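Local atomic coordinates of class I SAM-dependent methyltransferase (Silicibacter pomeroyi DSS-3, PDB entry 3CVO), a protein that probably transfers a methyl group from S-adenosylmethionine to a substrate that has not been identified. Residues A[34-37]-A[41-44]; A[153-158]-A[163-168]. All coordinates share one frame; numbering follows the deposited sequence.

Overall arrangement
Interaction 1 joins a parallel strand to the helix that follows it, and interaction 2 joins the loop after another parallel strand to the next helix, both in the 3-2-1-4-5-7-6 sheet of a class I methyltransferase fold. Interaction 1 lies deep inside, between strand 33-37 and helix 41-47, and is wholly polar: two hydroxyls grip a buried carboxylate. Interaction 2 sits farther from the centre of the chain, where the loop after strand 148-152 meets helix 165-168. There a single phenol-carboxylate bond is combined with apolar packing, and the glutamate is partly exposed. The centres of interactions 1 and 2 are about 19 Å apart, and the two do not touch.

Interaction 1: A[34-37]-A[41-44]; sequences ILEY and GSTV
The carboxylate of Glu36 is the flat group at the heart of this contact, met by Thr43 on the syn lone pair of OE1 and by Ser42 from above its plane. Thr43 OG1 donates to Glu36 OE1 at 2.6 Å, and the oxygen accepts on the side of the other carboxylate oxygen. Ser42 OG reaches Glu36 OE2 at 2.7 Å from a position 49° out of the carboxylate plane, with Ser42 CB only 3.0 Å from the same Glu36 OE2. The glutamate chain is extended beyond CG (chi2 -177°), which carries the carboxylate from the strand across to the first turn of the helix and bridges a gap of 7.8 Å between Glu36 CA and Thr43 CA. Strand 33-37, a glycine-rich turn and helix 41-47 open a beta-alpha-beta unit, and the sequence from Glu36 onward fits the first conserved motif of class I methyltransferases, the loop that in relatives lies against S-adenosylmethionine. Thr43 OG1 also accepts from the backbone N of Gly40 and thereby links the turn to the carboxylate. Tyr28 OH adds a bond to OE2 and Ser56 OG one to OE1, giving each buried oxygen two hydroxyl partners; these bonds and the nearby helix start are likely to stabilise a negative charge. A glutamine here would put an amide nitrogen where one carboxylate oxygen accepts, which would probably leave a buried hydroxyl without its acceptor and disturb the hold on the turn.

Interaction 2: A[153-158]-A[163-168]; sequences DDYSQR and QVEEFL
Tyr155 OH donates to Glu165 OE2 at 2.6 Å, the hydrogen bond that links the loop 153-158 to helix 165-168. The acceptor sits at the ring edge, in the ring plane, and takes the bond on its anti lone pair, away from the other oxygen. Ring and carboxylate are nearly coplanar, their planes 27° apart. The aliphatic part of the glutamate comes close too, with Glu165 CG 3.1 Å from Tyr155 OH. Val164 approaches the ring near its plane as well, Val164 CB lying 4.2 Å from Tyr155 CE1, so the phenol end meets both an acid and a branched apolar side chain. The ring spans from the loop to Glu165 because chi1 of Tyr155 is -174°, which sets CG opposite the backbone N. In the methyltransferase fold this segment belongs to the connection from strand 148-152 to the terminal pair 172-174 and 177-182, with helix 165-168 on the way. Phe152 and Phe180, from strands on either side of that connection in the chain, meet the Tyr155 ring edge-to-face, and Val164 packs on both phenylalanines. The tyrosine backbone bonds to Arg176, while Gln157 N bonds to Asp154 O at 3.1 Å and turns the loop. On the helix side, Val164 O accepts from both Phe167 N and Leu168 N.

Interaction 1: A[34-37]-A[41-44]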
loop_
_atom_site.group_PDB
_atom_site.type_symbol
_atom_site.label_atom_id
_atom_site.label_comp_id
_atom_site.label_asym_id
_atom_site.label_seq_id
_atom_site.Cartn_x
_atom_site.Cartn_y
_atom_site.Cartn_z
ATOM N N ILE A 34 -20.732 -14.297 -4.555
ATOM C CA ILE A 34 -20.841 -12.904 -4.962
ATOM C C ILE A 34 -20.227 -12.023 -3.892
ATOM O O ILE A 34 -20.541 -12.155 -2.747
ATOM C CB ILE A 34 -22.354 -12.458 -5.150
ATOM C CG1 ILE A 34 -23.023 -13.225 -6.297
ATOM C CG2 ILE A 34 -22.445 -10.912 -5.383
ATOM C CD1 ILE A 34 -24.590 -13.363 -6.194
ATOM N N LEU A 35 -19.337 -11.137 -4.309
ATOM C CA LEU A 35 -18.770 -10.147 -3.408
ATOM C C LEU A 35 -19.159 -8.781 -3.922
ATOM O O LEU A 35 -18.961 -8.486 -5.094
ATOM C CB LEU A 35 -17.216 -10.283 -3.354
ATOM C CG LEU A 35 -16.443 -9.067 -2.803
ATOM C CD1 LEU A 35 -16.909 -8.830 -1.337
ATOM C CD2 LEU A 35 -14.908 -9.217 -2.911
ATOM N N GLU A 36 -19.734 -7.969 -3.042
ATOM C CA GLU A 36 -20.084 -6.609 -3.373
ATOM C C GLU A 36 -19.356 -5.621 -2.519
ATOM O O GLU A 36 -19.126 -5.807 -1.313
ATOM C CB GLU A 36 -21.598 -6.362 -3.205
ATOM C CG GLU A 36 -22.539 -7.304 -3.844
ATOM C CD GLU A 36 -23.974 -6.854 -3.643
ATOM O OE1 GLU A 36 -24.336 -6.566 -2.467
ATOM O OE2 GLU A 36 -24.736 -6.757 -4.656
ATOM N N TYR A 37 -18.952 -4.550 -3.170
ATOM C CA TYR A 37 -18.547 -3.364 -2.420
ATOM C C TYR A 37 -19.645 -2.325 -2.593
ATOM O O TYR A 37 -19.915 -1.899 -3.705
ATOM C CB TYR A 37 -17.245 -2.838 -2.972
ATOM C CG TYR A 37 -16.022 -3.710 -2.790
ATOM C CD1 TYR A 37 -15.279 -3.657 -1.640
ATOM C CD2 TYR A 37 -15.591 -4.554 -3.813
ATOM C CE1 TYR A 37 -14.101 -4.412 -1.490
ATOM C CE2 TYR A 37 -14.425 -5.305 -3.694
ATOM C CZ TYR A 37 -13.679 -5.228 -2.519
ATOM O OH TYR A 37 -12.483 -5.885 -2.348
ATOM N N GLY A 41 -29.668 -2.222 -3.484
ATOM C CA GLY A 41 -30.551 -2.918 -4.437
ATOM C C GLY A 41 -29.930 -4.181 -5.004
ATOM O O GLY A 41 -30.612 -5.206 -5.210
ATOM N N SER A 42 -28.623 -4.134 -5.224
ATOM C CA SER A 42 -27.929 -5.249 -5.889
ATOM C C SER A 42 -27.951 -6.462 -4.973
ATOM O O SER A 42 -28.081 -7.617 -5.388
ATOM C CB SER A 42 -26.480 -4.873 -6.222
ATOM O OG SER A 42 -25.787 -4.356 -5.086
ATOM N N THR A 43 -27.866 -6.151 -3.693
ATOM C CA THR A 43 -27.784 -7.152 -2.653
ATOM C C THR A 43 -29.100 -7.905 -2.569
ATOM O O THR A 43 -29.115 -9.107 -2.364
ATOM C CB THR A 43 -27.526 -6.494 -1.275
ATOM O OG1 THR A 43 -26.432 -5.548 -1.376
ATOM C CG2 THR A 43 -27.212 -7.571 -0.240
ATOM N N VAL A 44 -30.202 -7.169 -2.746
ATOM C CA VAL A 44 -31.560 -7.766 -2.769
ATOM C C VAL A 44 -31.688 -8.676 -3.983
ATOM O O VAL A 44 -32.220 -9.769 -3.899
ATOM C CB VAL A 44 -32.682 -6.678 -2.760
ATOM C CG1 VAL A 44 -34.089 -7.306 -2.951
ATOM C CG2 VAL A 44 -32.618 -5.864 -1.463
#

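Interaction 2: A[153-158]-A[163-168]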
loop_
_atom_site.group_PDB
_atom_site.type_symbol
_atom_site.label_atom_id
_atom_site.label_comp_id
_atom_site.label_asym_id
_atom_site.label_seq_id
_atom_site.Cartn_x
_atom_site.Cartn_y
_atom_site.Cartn_z
ATOM N N ASP A 153 -19.668 -0.187 -11.558
ATOM C CA ASP A 153 -20.747 0.747 -11.862
ATOM C C ASP A 153 -20.267 2.198 -11.954
ATOM O O ASP A 153 -19.312 2.598 -11.283
ATOM C CB ASP A 153 -21.871 0.646 -10.856
ATOM C CG ASP A 153 -23.198 1.149 -11.415
ATOM O OD1 ASP A 153 -23.376 1.305 -12.668
ATOM O OD2 ASP A 153 -24.088 1.377 -10.580
ATOM N N ASP A 154 -20.934 2.939 -12.841
ATOM C CA ASP A 154 -20.644 4.369 -13.039
ATOM C C ASP A 154 -19.229 4.532 -13.487
ATOM O O ASP A 154 -18.532 5.430 -13.050
ATOM C CB ASP A 154 -20.770 5.118 -11.707
ATOM C CG ASP A 154 -22.112 4.900 -11.060
ATOM O OD1 ASP A 154 -23.092 5.435 -11.626
ATOM O OD2 ASP A 154 -22.193 4.167 -10.024
ATOM N N TYR A 155 -18.796 3.611 -14.330
ATOM C CA TYR A 155 -17.403 3.569 -14.801
ATOM C C TYR A 155 -16.996 4.759 -15.676
ATOM O O TYR A 155 -15.870 5.236 -15.602
ATOM C CB TYR A 155 -17.130 2.268 -15.540
ATOM C CG TYR A 155 -15.657 2.089 -15.928
ATOM C CD1 TYR A 155 -14.662 1.878 -14.983
ATOM C CD2 TYR A 155 -15.289 2.127 -17.254
ATOM C CE1 TYR A 155 -13.353 1.726 -15.354
ATOM C CE2 TYR A 155 -13.979 1.948 -17.634
ATOM C CZ TYR A 155 -13.021 1.752 -16.695
ATOM O OH TYR A 155 -11.713 1.562 -17.114
ATOM N N SER A 156 -17.903 5.246 -16.496
ATOM C CA SER A 156 -17.593 6.424 -17.319
ATOM C C SER A 156 -17.341 7.651 -16.415
ATOM O O SER A 156 -16.674 8.601 -16.793
ATOM C CB SER A 156 -18.708 6.686 -18.355
ATOM N N GLN A 157 -17.794 7.559 -15.173
ATOM C CA GLN A 157 -17.934 8.744 -14.291
ATOM C C GLN A 157 -16.666 9.591 -14.147
ATOM O O GLN A 157 -16.744 10.830 -14.124
ATOM C CB GLN A 157 -18.444 8.360 -12.900
ATOM C CG GLN A 157 -18.822 9.549 -12.023
ATOM C CD GLN A 157 -20.049 10.310 -12.517
ATOM O OE1 GLN A 157 -21.136 9.743 -12.688
ATOM N NE2 GLN A 157 -19.881 11.615 -12.720
ATOM N N ARG A 158 -15.519 8.922 -14.024
ATOM C CA ARG A 158 -14.207 9.606 -13.932
ATOM C C ARG A 158 -13.186 9.026 -14.895
ATOM O O ARG A 158 -13.379 7.961 -15.483
ATOM C CB ARG A 158 -13.625 9.555 -12.516
ATOM C CG ARG A 158 -14.500 10.158 -11.425
ATOM C CD ARG A 158 -13.774 10.200 -10.069
ATOM N NE ARG A 158 -12.662 11.158 -10.029
ATOM C CZ ARG A 158 -11.412 10.854 -9.683
ATOM N N GLN A 163 -7.310 3.822 -15.198
ATOM C CA GLN A 163 -5.997 3.215 -14.699
ATOM C C GLN A 163 -6.255 1.745 -14.187
ATOM O O GLN A 163 -5.383 0.923 -13.910
ATOM C CB GLN A 163 -5.403 4.065 -13.544
ATOM C CG GLN A 163 -5.915 3.718 -12.129
ATOM C CD GLN A 163 -5.422 4.658 -10.992
ATOM O OE1 GLN A 163 -4.428 4.372 -10.300
ATOM N NE2 GLN A 163 -6.127 5.766 -10.800
ATOM N N VAL A 164 -7.533 1.479 -14.091
ATOM C CA VAL A 164 -8.109 0.153 -13.840
ATOM C C VAL A 164 -7.721 -0.811 -14.988
ATOM O O VAL A 164 -7.453 -1.985 -14.777
ATOM C CB VAL A 164 -9.700 0.326 -13.756
ATOM C CG1 VAL A 164 -10.430 -0.961 -13.699
ATOM C CG2 VAL A 164 -10.058 1.223 -12.544
ATOM N N GLU A 165 -7.729 -0.307 -16.212
ATOM C CA GLU A 165 -7.653 -1.192 -17.379
ATOM C C GLU A 165 -6.258 -1.819 -17.488
ATOM O O GLU A 165 -6.071 -2.915 -18.045
ATOM C CB GLU A 165 -8.070 -0.449 -18.652
ATOM C CG GLU A 165 -9.481 -0.017 -18.558
ATOM C CD GLU A 165 -10.006 0.705 -19.785
ATOM O OE1 GLU A 165 -9.390 0.614 -20.849
ATOM O OE2 GLU A 165 -11.057 1.359 -19.666
ATOM N N GLU A 166 -5.292 -1.149 -16.885
ATOM C CA GLU A 166 -3.912 -1.667 -16.924
ATOM C C GLU A 166 -3.877 -3.077 -16.356
ATOM O O GLU A 166 -3.136 -3.970 -16.832
ATOM C CB GLU A 166 -2.940 -0.807 -16.130
ATOM C CG GLU A 166 -1.550 -1.419 -16.166
ATOM C CD GLU A 166 -0.462 -0.659 -15.435
ATOM O OE1 GLU A 166 -0.759 0.388 -14.814
ATOM O OE2 GLU A 166 0.706 -1.153 -15.493
ATOM N N PHE A 167 -4.689 -3.288 -15.328
ATOM C CA PHE A 167 -4.706 -4.577 -14.621
ATOM C C PHE A 167 -5.938 -5.450 -14.855
ATOM O O PHE A 167 -5.867 -6.675 -14.719
ATOM C CB PHE A 167 -4.484 -4.357 -13.139
ATOM C CG PHE A 167 -3.141 -3.756 -12.837
ATOM C CD1 PHE A 167 -1.980 -4.506 -13.010
ATOM C CD2 PHE A 167 -3.036 -2.459 -12.410
ATOM C CE1 PHE A 167 -0.728 -3.965 -12.774
ATOM C CE2 PHE A 167 -1.806 -1.907 -12.126
ATOM C CZ PHE A 167 -0.634 -2.663 -12.299
ATOM N N LEU A 168 -7.064 -4.829 -15.190
ATOM C CA LEU A 168 -8.333 -5.541 -15.354
ATOM C C LEU A 168 -8.613 -5.862 -16.818
ATOM O O LEU A 168 -9.478 -6.681 -17.165
ATOM C CB LEU A 168 -9.507 -4.736 -14.716
ATOM C CG LEU A 168 -9.635 -5.037 -13.221
ATOM C CD1 LEU A 168 -8.479 -4.431 -12.388
ATOM C CD2 LEU A 168 -11.004 -4.495 -12.712
#